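Local coordinates for protein SusD homolog (Bacteroides thetaiotaomicron VPI-5482, PDB 3FDH) that probably binds glycans at the outer membrane as a SusD/RagB-family lipoprotein, at residues A112-A117 and D192-F197. Sequence-based numbering, arbitrary orientation.
Sequences AEVMAA and DKWLKF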
# COMPACT_ATOMS: atom_id res chain seq x y z
N ALA A 112 2.33 -8.08 17.96
CA ALA A 112 3.42 -8.72 17.21
C ALA A 112 2.88 -9.73 16.21
O ALA A 112 3.42 -9.88 15.11
CB ALA A 112 4.43 -9.39 18.15
N GLU A 113 1.78 -10.38 16.57
CA GLU A 113 1.16 -11.40 15.71
C GLU A 113 0.55 -10.71 14.49
O GLU A 113 0.64 -11.19 13.36
CB GLU A 113 0.12 -12.23 16.48
CG GLU A 113 0.81 -13.28 17.35
CD GLU A 113 -0.05 -13.90 18.45
OE1 GLU A 113 -1.04 -13.28 18.87
OE2 GLU A 113 0.32 -15.00 18.94
N VAL A 114 -0.01 -9.54 14.73
CA VAL A 114 -0.55 -8.72 13.65
C VAL A 114 0.59 -8.26 12.71
O VAL A 114 0.49 -8.28 11.49
CB VAL A 114 -1.36 -7.51 14.19
CG1 VAL A 114 -1.73 -6.51 13.02
CG2 VAL A 114 -2.61 -7.98 14.94
N MSE A 115 1.72 -7.88 13.29
CA MSE A 115 2.82 -7.42 12.44
C MSE A 115 3.41 -8.59 11.69
O MSE A 115 3.92 -8.43 10.58
CB MSE A 115 3.93 -6.72 13.22
CG MSE A 115 3.53 -5.42 13.89
SE MSE A 115 3.42 -4.08 12.54
CE MSE A 115 1.55 -4.01 12.18
N ALA A 116 3.33 -9.77 12.29
CA ALA A 116 3.89 -10.98 11.65
C ALA A 116 3.03 -11.28 10.41
O ALA A 116 3.53 -11.58 9.34
CB ALA A 116 3.91 -12.16 12.60
N ALA A 117 1.73 -11.17 10.61
CA ALA A 117 0.76 -11.43 9.55
C ALA A 117 1.00 -10.47 8.42
O ALA A 117 0.99 -10.83 7.24
CB ALA A 117 -0.68 -11.30 10.08
N ASP A 192 -7.98 -2.36 21.60
CA ASP A 192 -9.27 -2.42 20.88
C ASP A 192 -9.09 -1.93 19.46
O ASP A 192 -9.74 -2.42 18.55
CB ASP A 192 -10.36 -1.60 21.59
CG ASP A 192 -10.81 -2.24 22.91
OD1 ASP A 192 -10.67 -3.48 23.07
OD2 ASP A 192 -11.31 -1.50 23.78
N LYS A 193 -8.20 -0.96 19.29
CA LYS A 193 -7.87 -0.42 17.97
C LYS A 193 -7.04 -1.45 17.20
O LYS A 193 -7.22 -1.66 16.01
CB LYS A 193 -7.16 0.93 18.07
CG LYS A 193 -8.12 2.01 18.52
CD LYS A 193 -7.55 3.38 18.33
CE LYS A 193 -8.63 4.42 18.52
NZ LYS A 193 -8.15 5.76 18.18
N TRP A 194 -6.16 -2.14 17.90
CA TRP A 194 -5.41 -3.21 17.24
C TRP A 194 -6.37 -4.30 16.77
O TRP A 194 -6.21 -4.88 15.70
CB TRP A 194 -4.33 -3.84 18.12
CG TRP A 194 -3.04 -3.06 18.13
CD1 TRP A 194 -2.70 -2.04 18.97
CD2 TRP A 194 -1.92 -3.26 17.27
NE1 TRP A 194 -1.43 -1.58 18.68
CE2 TRP A 194 -0.92 -2.33 17.65
CE3 TRP A 194 -1.63 -4.17 16.25
CZ2 TRP A 194 0.30 -2.26 17.04
CZ3 TRP A 194 -0.40 -4.09 15.63
CH2 TRP A 194 0.55 -3.14 16.03
N LEU A 195 -7.38 -4.54 17.58
CA LEU A 195 -8.35 -5.60 17.29
C LEU A 195 -9.09 -5.21 16.01
O LEU A 195 -9.31 -6.01 15.10
CB LEU A 195 -9.29 -5.81 18.50
CG LEU A 195 -10.18 -7.05 18.51
CD1 LEU A 195 -9.34 -8.32 18.53
CD2 LEU A 195 -11.02 -6.95 19.77
N LYS A 196 -9.44 -3.93 15.92
CA LYS A 196 -10.11 -3.41 14.71
C LYS A 196 -9.22 -3.55 13.48
O LYS A 196 -9.68 -3.89 12.38
CB LYS A 196 -10.51 -1.95 14.87
CG LYS A 196 -11.65 -1.75 15.78
CD LYS A 196 -12.00 -0.30 15.88
CE LYS A 196 -13.24 -0.09 16.71
NZ LYS A 196 -13.40 1.36 17.00
N PHE A 197 -7.94 -3.27 13.68
CA PHE A 197 -6.91 -3.38 12.64
C PHE A 197 -6.82 -4.85 12.21
O PHE A 197 -6.82 -5.17 11.01
CB PHE A 197 -5.57 -2.81 13.17
CG PHE A 197 -4.40 -2.89 12.22
CD1 PHE A 197 -4.56 -2.85 10.83
CD2 PHE A 197 -3.10 -2.91 12.73
CE1 PHE A 197 -3.44 -2.92 9.96
CE2 PHE A 197 -1.99 -2.95 11.89
CZ PHE A 197 -2.17 -2.91 10.51
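The contact joins two helices of the alpha-helical SusD-like fold, whose family belongs to the TPR clan. Val114 and Met115 of helix 106-127 meet Trp194 and Phe197 of helix 191-208. The short segments run nearly parallel, with axes 10.8 Å apart and 24° between their directions. Side chains from both helices, two of them aromatic, bridge this distance, and no hydrogen bond links the segments. Val114 points at the other helix. Its CG1 lies anti to the backbone N (chi1 170°). That methyl sits at the edge of the indole, near its plane, 3.8 Å from Trp194 CZ3. It also lies 3.7 Å from Phe197 CE2, so one methyl serves both aromatic rings. Val114 CB backs it up, 3.9 Å from Trp194 CE3. Met115, a selenomethionine, leaves its backbone to one side of the line to helix 191-208. Its chain bends at chi2 and chi3 and carries CE to the two rings. The pyrrole side of the indole is held elsewhere: NE1 donates a hydrogen bond to Asp184 OD2, and Tyr187 packs edge-to-face with the indole. An alanine in place of Trp194 would probably open a gap beside Val114 CG1 and leave Asp184 without its indole partner. Helix 21-37 adds Ile29 against Trp194 and Val28 against Met115. Met115 CE reaches 4.1 Å from Trp194 CH2 and meets the rim of the phenyl ring near its plane, 3.7 Å from Phe197 CE2.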